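PDB 6UYH: prolyl-tRNA synthetase from Naegleria fowleri, which probably attaches proline to its cognate tRNA at the expense of ATP, and is captured here with halofuginone and an ATP analogue in its catalytic domain. Local coordinates for residues K17-F22 against G284-M289; E24-V29 against M279-G284; A64-L69 against F185-L190; R136-K141 against H171-S176. All blocks are in the same frame, centred on the assembly; numbering follows the deposited sequence. Where two conformers were deposited one is given.

Contact 1 of 4, residues K17-F22 against G284-M289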
loop_
_atom_site.group_PDB
_atom_site.type_symbol
_atom_site.label_atom_id
_atom_site.label_comp_id
_atom_site.label_asym_id
_atom_site.label_seq_id
_atom_site.Cartn_x
_atom_site.Cartn_y
_atom_site.Cartn_z
ATOM N N LYS A 17 23.773 -12.867 -23.010
ATOM C CA LYS A 17 23.803 -11.454 -23.365
ATOM C C LYS A 17 22.421 -10.944 -23.758
ATOM O O LYS A 17 21.575 -11.687 -24.261
ATOM C CB LYS A 17 24.789 -11.209 -24.508
ATOM C CG LYS A 17 26.244 -11.432 -24.100
ATOM C CD LYS A 17 27.209 -11.179 -25.255
ATOM C CE LYS A 17 27.310 -9.695 -25.597
ATOM N NZ LYS A 17 27.781 -8.873 -24.440
ATOM N N LYS A 18 22.201 -9.650 -23.513
ATOM C CA LYS A 18 20.924 -9.024 -23.841
ATOM C C LYS A 18 20.607 -9.183 -25.322
ATOM O O LYS A 18 19.448 -9.387 -25.699
ATOM C CB LYS A 18 20.968 -7.548 -23.450
ATOM C CG LYS A 18 19.614 -6.853 -23.355
ATOM C CD LYS A 18 19.791 -5.407 -22.893
ATOM C CE LYS A 18 18.461 -4.726 -22.683
ATOM N NZ LYS A 18 18.635 -3.296 -22.232
ATOM N N GLN A 19 21.636 -9.124 -26.169
ATOM C CA GLN A 19 21.542 -9.239 -27.621
ATOM C C GLN A 19 21.426 -10.680 -28.110
ATOM O O GLN A 19 21.159 -10.895 -29.296
ATOM C CB GLN A 19 22.785 -8.602 -28.262
ATOM C CG GLN A 19 24.048 -9.468 -28.113
ATOM C CD GLN A 19 25.358 -8.684 -28.182
ATOM O OE1 GLN A 19 26.331 -9.136 -28.784
ATOM N NE2 GLN A 19 25.393 -7.524 -27.542
ATOM N N GLU A 20 21.684 -11.669 -27.250
ATOM C CA GLU A 20 21.664 -13.073 -27.658
ATOM C C GLU A 20 20.286 -13.709 -27.490
ATOM O O GLU A 20 19.805 -14.420 -28.378
ATOM C CB GLU A 20 22.687 -13.885 -26.842
ATOM C CG GLU A 20 24.112 -13.787 -27.332
ATOM C CD GLU A 20 25.106 -14.436 -26.375
ATOM O OE1 GLU A 20 24.713 -14.806 -25.244
ATOM O OE2 GLU A 20 26.286 -14.559 -26.752
ATOM N N ASN A 21 19.676 -13.515 -26.327
ATOM C CA ASN A 21 18.392 -14.137 -26.014
ATOM C C ASN A 21 17.741 -13.215 -24.990
ATOM O O ASN A 21 18.070 -13.275 -23.801
ATOM C CB ASN A 21 18.572 -15.553 -25.475
ATOM C CG ASN A 21 17.247 -16.264 -25.232
ATOM O OD1 ASN A 21 16.248 -15.644 -24.881
ATOM N ND2 ASN A 21 17.241 -17.576 -25.419
ATOM N N PHE A 22 16.847 -12.349 -25.466
ATOM C CA PHE A 22 16.346 -11.275 -24.623
ATOM C C PHE A 22 15.546 -11.821 -23.452
ATOM O O PHE A 22 15.626 -11.287 -22.338
ATOM C CB PHE A 22 15.500 -10.306 -25.464
ATOM C CG PHE A 22 15.130 -9.033 -24.748
ATOM C CD1 PHE A 22 16.091 -8.285 -24.083
ATOM C CD2 PHE A 22 13.824 -8.567 -24.762
ATOM C CE1 PHE A 22 15.747 -7.111 -23.414
ATOM C CE2 PHE A 22 13.473 -7.388 -24.106
ATOM C CZ PHE A 22 14.442 -6.658 -23.433
ATOM N N GLY A 284 18.858 -2.114 -18.380
ATOM C CA GLY A 284 19.723 -3.227 -18.011
ATOM C C GLY A 284 20.753 -3.534 -19.085
ATOM O O GLY A 284 20.556 -3.252 -20.269
ATOM N N ASP A 285 21.880 -4.110 -18.664
ATOM C CA ASP A 285 22.957 -4.428 -19.591
ATOM C C ASP A 285 23.498 -5.825 -19.259
ATOM O O ASP A 285 22.906 -6.574 -18.479
ATOM C CB ASP A 285 24.032 -3.320 -19.575
ATOM C CG ASP A 285 24.806 -3.247 -18.255
ATOM O OD1 ASP A 285 24.690 -4.161 -17.416
ATOM O OD2 ASP A 285 25.554 -2.262 -18.065
ATOM N N ASP A 286 24.635 -6.177 -19.861
ATOM C CA ASP A 286 25.147 -7.534 -19.730
ATOM C C ASP A 286 25.839 -7.783 -18.399
ATOM O O ASP A 286 26.211 -8.929 -18.116
ATOM C CB ASP A 286 26.096 -7.857 -20.888
ATOM C CG ASP A 286 25.358 -7.995 -22.216
ATOM O OD1 ASP A 286 24.138 -8.248 -22.197
ATOM O OD2 ASP A 286 25.996 -7.855 -23.271
ATOM N N LYS A 287 26.009 -6.751 -17.578
ATOM C CA LYS A 287 26.485 -6.932 -16.213
ATOM C C LYS A 287 25.348 -6.989 -15.207
ATOM O O LYS A 287 25.595 -7.283 -14.035
ATOM C CB LYS A 287 27.457 -5.810 -15.829
ATOM C CG LYS A 287 28.749 -5.783 -16.639
ATOM C CD LYS A 287 29.580 -4.559 -16.281
ATOM C CE LYS A 287 30.847 -4.466 -17.119
ATOM N NZ LYS A 287 31.766 -5.604 -16.858
ATOM N N GLY A 288 24.113 -6.728 -15.634
ATOM C CA GLY A 288 22.969 -6.838 -14.753
ATOM C C GLY A 288 22.113 -5.593 -14.697
ATOM O O GLY A 288 21.939 -4.895 -15.699
ATOM N N MET A 289 21.572 -5.306 -13.517
ATOM C CA MET A 289 20.688 -4.172 -13.322
ATOM C C MET A 289 21.448 -2.853 -13.461
ATOM O O MET A 289 22.623 -2.758 -13.113
ATOM C CB MET A 289 20.044 -4.269 -11.936
ATOM C CG MET A 289 18.977 -3.242 -11.651
ATOM S SD MET A 289 17.465 -3.528 -12.578
ATOM C CE MET A 289 16.955 -5.118 -11.930
HETATM O O HOH W 1 24.085 -7.625 -25.392
#
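Lys18 meets Gly284 with its side-chain NZ and Asp286 with its backbone N. Its CB lies 3.5 Å from Asp286 OD1, and its CG is anti to the backbone N (chi1 -163°), the start of a fully extended chain that runs toward Gly284. CD and CE each pass 3.5 Å from Gly284 O, and NZ closes the approach with a 2.7 Å hydrogen bond to that same oxygen. NZ also bonds Met281 O. The ammonium thus serves carbonyls at the C-terminal end of helix 274-283, just where the chain leaves helical geometry, and its charge would be expected to favour the negative pole of the helix. From there the polypeptide enters a type I turn, 285-288, in which Asp285 OD1 accepts from Lys287 N as an Asx turn. Asp286, on the same turn, divides its carboxylate between two partners. Its OD1 takes the nearly straight bond from Lys18 N (2.7 Å, 173°) on the syn side, somewhat out of the carboxylate plane. OD2 forms a salt bridge with Lys17 NZ, although the modelled separation is doubtfully short, and also accepts a hydrogen bond from a water, which in turn accepts from Gln19 N.

Contact 2 of 4, residues E24-V29 against M279-G284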
loop_
_atom_site.group_PDB
_atom_site.type_symbol
_atom_site.label_atom_id
_atom_site.label_comp_id
_atom_site.label_asym_id
_atom_site.label_seq_id
_atom_site.Cartn_x
_atom_site.Cartn_y
_atom_site.Cartn_z
ATOM N N GLU A 24 15.799 -14.794 -21.919
ATOM C CA GLU A 24 16.657 -15.450 -20.939
ATOM C C GLU A 24 17.512 -14.429 -20.194
ATOM O O GLU A 24 17.675 -14.528 -18.972
ATOM C CB GLU A 24 17.520 -16.511 -21.625
ATOM C CG GLU A 24 18.541 -17.185 -20.707
ATOM C CD GLU A 24 17.925 -17.942 -19.533
ATOM O OE1 GLU A 24 16.716 -18.269 -19.577
ATOM O OE2 GLU A 24 18.667 -18.215 -18.560
ATOM N N TRP A 25 18.044 -13.432 -20.911
ATOM C CA TRP A 25 18.740 -12.316 -20.266
ATOM C C TRP A 25 17.867 -11.663 -19.201
ATOM O O TRP A 25 18.309 -11.416 -18.071
ATOM C CB TRP A 25 19.159 -11.270 -21.311
ATOM C CG TRP A 25 19.670 -9.994 -20.683
ATOM C CD1 TRP A 25 20.957 -9.730 -20.289
ATOM C CD2 TRP A 25 18.905 -8.825 -20.356
ATOM N NE1 TRP A 25 21.039 -8.467 -19.749
ATOM C CE2 TRP A 25 19.795 -7.892 -19.775
ATOM C CE3 TRP A 25 17.556 -8.466 -20.518
ATOM C CZ2 TRP A 25 19.380 -6.637 -19.333
ATOM C CZ3 TRP A 25 17.140 -7.210 -20.076
ATOM C CH2 TRP A 25 18.053 -6.309 -19.492
ATOM N N TYR A 26 16.612 -11.372 -19.555
ATOM C CA TYR A 26 15.702 -10.696 -18.640
ATOM C C TYR A 26 15.459 -11.531 -17.397
ATOM O O TYR A 26 15.500 -11.020 -16.267
ATOM C CB TYR A 26 14.382 -10.434 -19.370
ATOM C CG TYR A 26 13.343 -9.606 -18.658
ATOM C CD1 TYR A 26 13.623 -8.315 -18.234
ATOM C CD2 TYR A 26 12.053 -10.101 -18.463
ATOM C CE1 TYR A 26 12.660 -7.542 -17.618
ATOM C CE2 TYR A 26 11.067 -9.326 -17.851
ATOM C CZ TYR A 26 11.379 -8.051 -17.434
ATOM O OH TYR A 26 10.412 -7.270 -16.840
ATOM N N SER A 27 15.227 -12.827 -17.584
ATOM C CA SER A 27 15.032 -13.705 -16.441
ATOM C C SER A 27 16.250 -13.695 -15.526
ATOM O O SER A 27 16.111 -13.587 -14.301
ATOM C CB SER A 27 14.727 -15.119 -16.925
ATOM O OG SER A 27 14.578 -15.993 -15.825
ATOM N N GLN A 28 17.450 -13.774 -16.103
ATOM C CA GLN A 28 18.655 -13.797 -15.281
ATOM C C GLN A 28 18.857 -12.471 -14.559
ATOM O O GLN A 28 19.234 -12.456 -13.383
ATOM C CB GLN A 28 19.873 -14.151 -16.135
ATOM C CG GLN A 28 19.865 -15.602 -16.609
ATOM C CD GLN A 28 21.228 -16.076 -17.073
ATOM O OE1 GLN A 28 22.260 -15.613 -16.583
ATOM N NE2 GLN A 28 21.239 -16.993 -18.035
ATOM N N VAL A 29 18.573 -11.348 -15.228
ATOM C CA VAL A 29 18.808 -10.049 -14.600
ATOM C C VAL A 29 17.824 -9.807 -13.454
ATOM O O VAL A 29 18.214 -9.320 -12.386
ATOM C CB VAL A 29 18.753 -8.920 -15.650
ATOM C CG1 VAL A 29 18.725 -7.552 -14.971
ATOM C CG2 VAL A 29 19.956 -9.012 -16.592
ATOM N N MET A 279 11.619 -0.088 -17.138
ATOM C CA MET A 279 12.877 0.420 -16.601
ATOM C C MET A 279 14.009 -0.578 -16.813
ATOM O O MET A 279 15.098 -0.221 -17.282
ATOM C CB MET A 279 12.702 0.723 -15.104
ATOM C CG MET A 279 13.947 1.317 -14.435
ATOM S SD MET A 279 13.761 1.287 -12.626
ATOM C CE MET A 279 13.938 -0.462 -12.257
ATOM N N ILE A 280 13.752 -1.847 -16.493
ATOM C CA ILE A 280 14.783 -2.873 -16.594
ATOM C C ILE A 280 15.109 -3.184 -18.056
ATOM O O ILE A 280 16.280 -3.283 -18.436
ATOM C CB ILE A 280 14.340 -4.132 -15.834
ATOM C CG1 ILE A 280 14.186 -3.804 -14.343
ATOM C CG2 ILE A 280 15.319 -5.278 -16.094
ATOM C CD1 ILE A 280 13.560 -4.937 -13.537
ATOM N N MET A 281 14.081 -3.361 -18.898
ATOM C CA MET A 281 14.341 -3.677 -20.298
ATOM C C MET A 281 15.073 -2.549 -21.010
ATOM O O MET A 281 15.871 -2.810 -21.922
ATOM C CB MET A 281 13.036 -3.991 -21.041
ATOM C CG MET A 281 12.426 -5.329 -20.649
ATOM S SD MET A 281 10.865 -5.607 -21.540
ATOM C CE MET A 281 10.456 -7.244 -20.929
ATOM N N VAL A 282 14.803 -1.294 -20.632
ATOM C CA VAL A 282 15.471 -0.169 -21.282
ATOM C C VAL A 282 16.924 -0.067 -20.819
ATOM O O VAL A 282 17.845 0.029 -21.640
ATOM C CB VAL A 282 14.696 1.142 -21.034
ATOM C CG1 VAL A 282 15.507 2.340 -21.525
ATOM C CG2 VAL A 282 13.333 1.110 -21.737
ATOM N N HIS A 283 17.160 -0.119 -19.502
ATOM C CA HIS A 283 18.465 0.255 -18.951
ATOM C C HIS A 283 19.383 -0.910 -18.594
ATOM O O HIS A 283 20.595 -0.696 -18.477
ATOM C CB HIS A 283 18.301 1.097 -17.679
ATOM C CG HIS A 283 17.599 2.395 -17.897
ATOM N ND1 HIS A 283 18.010 3.321 -18.828
ATOM C CD2 HIS A 283 16.539 2.943 -17.259
ATOM C CE1 HIS A 283 17.210 4.372 -18.777
ATOM N NE2 HIS A 283 16.309 4.167 -17.833
ATOM N N GLY A 284 18.858 -2.114 -18.380
ATOM C CA GLY A 284 19.723 -3.227 -18.011
ATOM C C GLY A 284 20.753 -3.534 -19.085
ATOM O O GLY A 284 20.556 -3.252 -20.269
#
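Trp25 meets Gly284 and Ile280 with the rim of its six-membered ring. CZ2 comes to 3.4 Å from Gly284 C, and CH2 to 3.7 Å from Ile280 O, both partners lying near the plane of the indole. With no side chain on Gly284, the rim can sit directly against the backbone. The pyrrole NE1 is directed to Asp285 O, a hydrogen bond that helps to fix the rotation of the ring, and Val29 CG2 of the same helix covers one indole face.

Next in sequence, Tyr26 has its CG anti to the backbone N (chi1 -173°), beside the carbonyl carbon, and from there the ring extends to Ile280 and Met281. Here the N-terminal helix 22-32 crosses the C-terminal half of helix 274-283, which belongs to the class II synthetase core, with the short axes 11.0 Å apart and their directions at 115°. The phenol ring takes Met281 CE over one face, 3.8 Å from its centroid and 15° off the normal, a CH-pi contact; the sulfur lies farther out and oblique, in a Met-aromatic arrangement. Ile280 CG2 instead comes to the edge of the ring, 3.8 Å from CE1. The hydroxyl bonds Pro158 O, beside Phe159 of the nucleotide pocket. One turn on from Trp25, Val29 offers CG1 to Ile280 CG2 at 4.2 Å, so that this methyl meets Tyr26 and Val29 together.

Contact 3 of 4, residues A64-L69 against F185-L190. With EDO (1,2-ethanediol), chain K.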
loop_
_atom_site.group_PDB
_atom_site.type_symbol
_atom_site.label_atom_id
_atom_site.label_comp_id
_atom_site.label_asym_id
_atom_site.label_seq_id
_atom_site.Cartn_x
_atom_site.Cartn_y
_atom_site.Cartn_z
ATOM N N ALA A 64 2.569 12.710 -3.812
ATOM C CA ALA A 64 2.806 14.117 -3.513
ATOM C C ALA A 64 2.323 15.012 -4.647
ATOM O O ALA A 64 1.825 16.112 -4.389
ATOM C CB ALA A 64 4.287 14.367 -3.221
ATOM N N GLU A 65 2.439 14.558 -5.901
ATOM C CA GLU A 65 1.992 15.381 -7.023
ATOM C C GLU A 65 0.467 15.434 -7.121
ATOM O O GLU A 65 -0.099 16.493 -7.425
ATOM C CB GLU A 65 2.594 14.859 -8.331
ATOM C CG GLU A 65 4.113 15.050 -8.413
ATOM C CD GLU A 65 4.539 16.505 -8.254
ATOM O OE1 GLU A 65 3.889 17.405 -8.836
ATOM O OE2 GLU A 65 5.534 16.750 -7.540
ATOM N N ILE A 66 -0.219 14.311 -6.890
ATOM C CA ILE A 66 -1.676 14.357 -7.015
ATOM C C ILE A 66 -2.315 15.023 -5.799
ATOM O O ILE A 66 -3.431 15.553 -5.898
ATOM C CB ILE A 66 -2.292 12.967 -7.261
ATOM C CG1 ILE A 66 -2.088 12.023 -6.056
ATOM C CG2 ILE A 66 -1.755 12.372 -8.585
ATOM C CD1 ILE A 66 -2.797 10.672 -6.208
ATOM N N LYS A 67 -1.619 15.057 -4.665
ATOM C CA LYS A 67 -2.147 15.795 -3.525
ATOM C C LYS A 67 -2.298 17.280 -3.851
ATOM O O LYS A 67 -3.261 17.931 -3.411
ATOM C CB LYS A 67 -1.245 15.582 -2.310
ATOM C CG LYS A 67 -1.827 16.111 -1.018
ATOM C CD LYS A 67 -0.877 15.886 0.137
ATOM C CE LYS A 67 -1.379 16.570 1.400
ATOM N NZ LYS A 67 -0.392 16.438 2.509
ATOM N N LYS A 68 -1.356 17.835 -4.622
ATOM C CA LYS A 68 -1.428 19.229 -5.042
ATOM C C LYS A 68 -2.648 19.499 -5.909
ATOM O O LYS A 68 -3.092 20.649 -6.004
ATOM C CB LYS A 68 -0.163 19.615 -5.811
ATOM C CG LYS A 68 1.128 19.493 -5.017
ATOM C CD LYS A 68 2.351 19.595 -5.933
ATOM C CE LYS A 68 3.648 19.480 -5.149
ATOM N NZ LYS A 68 4.851 19.579 -6.026
ATOM N N LEU A 69 -3.182 18.470 -6.556
ATOM C CA LEU A 69 -4.376 18.588 -7.386
ATOM C C LEU A 69 -5.661 18.395 -6.595
ATOM O O LEU A 69 -6.749 18.567 -7.153
ATOM C CB LEU A 69 -4.323 17.559 -8.517
ATOM C CG LEU A 69 -3.071 17.591 -9.392
ATOM C CD1 LEU A 69 -3.146 16.488 -10.433
ATOM C CD2 LEU A 69 -2.904 18.956 -10.060
ATOM N N PHE A 185 -4.917 15.543 -19.230
ATOM C CA PHE A 185 -3.580 15.835 -19.739
ATOM C C PHE A 185 -2.620 16.208 -18.619
ATOM O O PHE A 185 -1.408 15.995 -18.751
ATOM C CB PHE A 185 -3.678 16.916 -20.825
ATOM C CG PHE A 185 -4.384 16.426 -22.057
ATOM C CD1 PHE A 185 -3.686 15.729 -23.039
ATOM C CD2 PHE A 185 -5.754 16.595 -22.201
ATOM C CE1 PHE A 185 -4.332 15.242 -24.163
ATOM C CE2 PHE A 185 -6.411 16.113 -23.324
ATOM C CZ PHE A 185 -5.699 15.435 -24.307
ATOM N N THR A 186 -3.147 16.735 -17.511
ATOM C CA THR A 186 -2.348 16.926 -16.302
ATOM C C THR A 186 -1.833 15.593 -15.760
ATOM O O THR A 186 -0.648 15.463 -15.414
ATOM C CB THR A 186 -3.190 17.656 -15.251
ATOM O OG1 THR A 186 -3.506 18.973 -15.725
ATOM C CG2 THR A 186 -2.441 17.748 -13.918
ATOM N N ILE A 187 -2.707 14.583 -15.678
ATOM C CA ILE A 187 -2.265 13.270 -15.206
ATOM C C ILE A 187 -1.310 12.645 -16.213
ATOM O O ILE A 187 -0.314 12.015 -15.836
ATOM C CB ILE A 187 -3.472 12.347 -14.924
ATOM C CG1 ILE A 187 -4.340 12.917 -13.783
ATOM C CG2 ILE A 187 -3.005 10.923 -14.559
ATOM C CD1 ILE A 187 -3.638 12.971 -12.430
ATOM N N LEU A 188 -1.590 12.815 -17.510
ATOM C CA LEU A 188 -0.699 12.274 -18.536
ATOM C C LEU A 188 0.706 12.860 -18.410
ATOM O O LEU A 188 1.706 12.148 -18.577
ATOM C CB LEU A 188 -1.267 12.549 -19.933
ATOM C CG LEU A 188 -0.550 11.787 -21.060
ATOM C CD1 LEU A 188 -0.861 10.302 -20.989
ATOM C CD2 LEU A 188 -0.908 12.365 -22.424
ATOM N N GLU A 189 0.799 14.158 -18.114
ATOM C CA GLU A 189 2.103 14.766 -17.871
ATOM C C GLU A 189 2.764 14.187 -16.620
ATOM O O GLU A 189 3.983 13.996 -16.594
ATOM C CB GLU A 189 1.955 16.282 -17.764
ATOM C CG GLU A 189 3.177 17.023 -17.232
ATOM C CD GLU A 189 4.385 16.981 -18.165
ATOM O OE1 GLU A 189 4.266 16.517 -19.322
ATOM O OE2 GLU A 189 5.466 17.437 -17.743
ATOM N N LEU A 190 1.984 13.880 -15.578
ATOM C CA LEU A 190 2.578 13.253 -14.399
ATOM C C LEU A 190 3.127 11.873 -14.725
ATOM O O LEU A 190 4.168 11.477 -14.194
ATOM C CB LEU A 190 1.567 13.156 -13.255
ATOM C CG LEU A 190 1.192 14.452 -12.540
ATOM C CD1 LEU A 190 0.291 14.128 -11.348
ATOM C CD2 LEU A 190 2.442 15.207 -12.073
HETATM C C1 EDO K . -7.720 21.866 -6.536
HETATM O O1 EDO K . -8.190 21.296 -5.307
HETATM C C2 EDO K . -6.197 21.824 -6.558
HETATM O O2 EDO K . -5.691 22.223 -5.277
#
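The carboxylate of Glu65, whose aliphatic chain packs on Leu190, serves two charged partners: OE2 receives a 3.3 Å salt bridge from Lys68 NZ, on the syn side but 35° out of the carboxylate plane, and OE1 has a long, weak ion pair with Arg193. Glu65 CB reaches Leu190 CD2 at 3.8 Å, the two side chains crossing obliquely. Leu190 also sends CD1 to Ile66 CG2, 3.9 Å away and at about a right angle. Ile66 carries CG1 in the crowded position between its backbone N and carbonyl carbon (chi1 65°), and it is the CG2 branch that makes the contact.

The end of helix 49-67 thus packs beside helix 177-198, which on another flank lays Phe185 and Leu188 against strand 219-227 of the catalytic core. Farther along, Leu69 takes over. Its CD1 meets Thr186 CG2 at 3.8 Å, tip to tip, and lies 4.1 Å from Ile187 CD1, which it approaches at a slant. Thr186 turns its methyl to this neighbour, while OG1 bonds Glu182 O in its own helix.

No hydrogen bond spans the two segments, and the close contacts are between methyl and methylene groups. Between 64-69 and 185-190 the joint is therefore apolar, while the weak ion pair of Glu65 with Arg193 adds a polar link to helix 177-198 just beyond the segment.

Contact 4 of 4, residues R136-K141 against H171-S176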
loop_
_atom_site.group_PDB
_atom_site.type_symbol
_atom_site.label_atom_id
_atom_site.label_comp_id
_atom_site.label_asym_id
_atom_site.label_seq_id
_atom_site.Cartn_x
_atom_site.Cartn_y
_atom_site.Cartn_z
ATOM N N ARG A 136 -21.710 21.502 -5.496
ATOM C CA ARG A 136 -20.818 21.697 -4.361
ATOM C C ARG A 136 -20.064 20.426 -4.000
ATOM O O ARG A 136 -19.057 20.500 -3.284
ATOM C CB ARG A 136 -21.604 22.201 -3.151
ATOM N N ASP A 137 -20.518 19.269 -4.473
ATOM C CA ASP A 137 -19.810 18.014 -4.247
ATOM C C ASP A 137 -18.727 17.759 -5.286
ATOM O O ASP A 137 -18.036 16.739 -5.206
ATOM C CB ASP A 137 -20.800 16.845 -4.230
ATOM C CG ASP A 137 -21.808 16.954 -3.098
ATOM O OD1 ASP A 137 -21.380 17.209 -1.955
ATOM O OD2 ASP A 137 -23.023 16.796 -3.347
ATOM N N LEU A 138 -18.562 18.658 -6.251
ATOM C CA LEU A 138 -17.624 18.462 -7.337
ATOM C C LEU A 138 -16.549 19.543 -7.310
ATOM O O LEU A 138 -16.820 20.678 -6.917
ATOM C CB LEU A 138 -18.350 18.490 -8.689
ATOM C CG LEU A 138 -19.373 17.371 -8.867
ATOM C CD1 LEU A 138 -20.233 17.636 -10.089
ATOM C CD2 LEU A 138 -18.679 16.022 -8.979
ATOM N N PRO A 139 -15.317 19.224 -7.729
ATOM C CA PRO A 139 -14.922 17.902 -8.222
ATOM C C PRO A 139 -14.698 16.896 -7.110
ATOM O O PRO A 139 -14.386 17.286 -5.978
ATOM C CB PRO A 139 -13.619 18.187 -8.972
ATOM C CG PRO A 139 -13.056 19.392 -8.285
ATOM C CD PRO A 139 -14.238 20.219 -7.873
ATOM N N LEU A 140 -14.926 15.624 -7.430
ATOM C CA LEU A 140 -14.592 14.501 -6.562
ATOM C C LEU A 140 -13.445 13.754 -7.220
ATOM O O LEU A 140 -13.577 13.293 -8.356
ATOM C CB LEU A 140 -15.788 13.567 -6.360
ATOM C CG LEU A 140 -15.512 12.264 -5.594
ATOM C CD1 LEU A 140 -15.040 12.554 -4.174
ATOM C CD2 LEU A 140 -16.742 11.355 -5.576
ATOM N N LYS A 141 -12.325 13.628 -6.511
ATOM C CA LYS A 141 -11.101 13.090 -7.099
ATOM C C LYS A 141 -10.484 12.115 -6.110
ATOM O O LYS A 141 -9.939 12.537 -5.090
ATOM C CB LYS A 141 -10.127 14.219 -7.445
ATOM C CG LYS A 141 -10.809 15.323 -8.265
ATOM C CD LYS A 141 -9.857 16.123 -9.111
ATOM C CE LYS A 141 -9.265 17.254 -8.337
ATOM N NZ LYS A 141 -8.668 18.268 -9.258
ATOM N N HIS A 171 -9.917 8.107 -10.155
ATOM C CA HIS A 171 -11.268 8.243 -10.698
ATOM C C HIS A 171 -11.783 9.605 -10.262
ATOM O O HIS A 171 -11.965 9.842 -9.062
ATOM C CB HIS A 171 -12.179 7.126 -10.178
ATOM C CG HIS A 171 -11.739 5.752 -10.579
ATOM N ND1 HIS A 171 -12.300 5.076 -11.641
ATOM C CD2 HIS A 171 -10.790 4.929 -10.067
ATOM C CE1 HIS A 171 -11.715 3.899 -11.771
ATOM N NE2 HIS A 171 -10.797 3.783 -10.828
ATOM N N SER A 172 -12.020 10.502 -11.218
ATOM C CA SER A 172 -12.454 11.852 -10.900
ATOM C C SER A 172 -13.780 12.168 -11.581
ATOM O O SER A 172 -14.082 11.646 -12.656
ATOM C CB SER A 172 -11.404 12.874 -11.326
ATOM O OG SER A 172 -10.219 12.691 -10.579
ATOM N N ALA A 173 -14.556 13.039 -10.943
ATOM C CA ALA A 173 -15.832 13.524 -11.461
ATOM C C ALA A 173 -15.852 15.044 -11.408
ATOM O O ALA A 173 -15.395 15.637 -10.428
ATOM C CB ALA A 173 -17.007 12.956 -10.645
ATOM N N PHE A 174 -16.421 15.666 -12.444
ATOM C CA PHE A 174 -16.407 17.115 -12.617
ATOM C C PHE A 174 -17.771 17.601 -13.075
ATOM O O PHE A 174 -18.566 16.850 -13.645
ATOM C CB PHE A 174 -15.371 17.561 -13.658
ATOM C CG PHE A 174 -13.970 17.128 -13.338
ATOM C CD1 PHE A 174 -13.109 17.973 -12.648
ATOM C CD2 PHE A 174 -13.512 15.891 -13.737
ATOM C CE1 PHE A 174 -11.809 17.583 -12.364
ATOM C CE2 PHE A 174 -12.215 15.484 -13.449
ATOM C CZ PHE A 174 -11.364 16.336 -12.763
ATOM N N LYS A 175 -18.018 18.891 -12.856
ATOM C CA LYS A 175 -19.252 19.491 -13.343
ATOM C C LYS A 175 -19.198 19.829 -14.829
ATOM O O LYS A 175 -20.255 19.980 -15.447
ATOM C CB LYS A 175 -19.587 20.749 -12.536
ATOM C CG LYS A 175 -18.646 21.919 -12.774
ATOM C CD LYS A 175 -19.045 23.125 -11.925
ATOM C CE LYS A 175 -18.088 24.292 -12.130
ATOM N NZ LYS A 175 -18.344 25.400 -11.168
ATOM N N SER A 176 -18.007 19.924 -15.425
ATOM C CA SER A 176 -17.893 20.359 -16.811
ATOM C C SER A 176 -16.846 19.538 -17.549
ATOM O O SER A 176 -15.952 18.935 -16.946
ATOM C CB SER A 176 -17.524 21.842 -16.907
ATOM O OG SER A 176 -16.220 22.056 -16.400
#
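Leu140 and Ala173 are joined by two backbone hydrogen bonds as an antiparallel hydrogen-bonded pair: Leu140 N to Ala173 O at 3.0 Å and Ala173 N to Leu140 O at 2.8 Å. The latter donor lies in the carbonyl plane. Lys141 and Ser172 form the neighbouring non-hydrogen-bonded pair. Each carbonyl oxygen also has a CA-H...O contact, Leu140 O from Ser172 CA and Ala173 O from Pro139 CA, the one from Pro139 strongly bent.

Apolar packing divides between the two faces of the sheet. Leu140 and Ala173 point to one, where Leu138 CD2 also approaches Ala173 CB at 3.9 Å, and Leu138 CD1 goes on to Lys175 CB. Pro139, which follows a cis peptide bond, puts its CB 3.7 Å from Phe174 CD1. Lys141 and Ser172 lie on the other face. There Lys141 CD comes to 4.0 Å from Phe174 CZ, the two side chains crossing at about a right angle.

Polar ends find their partners beyond this pair. Lys141 NZ bonds Leu69 O, and Ser172 OG bonds Glu183 on helix 177-198. His171 is part of the halofuginone pocket and bonds Tyr125 through ND1.

Strands 140-149 and 164-174 are the antiparallel arms of class II motif 2, whose connecting loop carries Arg150 and Glu152 of the nucleotide pocket. Backbone bonds set the register at the end far from that loop, while side-chain bonds tie the arms to neighbouring elements, which probably helps to position His171, itself paired through its main chain with Leu142.

Along the chain the four contacts are nested: contact 4 lies within the loop closed by contact 3, that one within contact 2, and all of them within contact 1. In space they fall into two groups on opposite sides of the chain's centre. Contacts 1 and 2 have centres 6 Å apart and share Gly284, so the N-terminal region and helix 274-283 pack together just ahead of strand 300-304 in the anticodon-binding domain. Contacts 3 and 4, with centres 15 Å apart, touch one another, and strand 164-174 leads straight into helix 177-198. About 41 Å separates the centres of contacts 2 and 4, which puts the pair formed by helices 22-32 and 274-283 well away from these outer parts of the catalytic core.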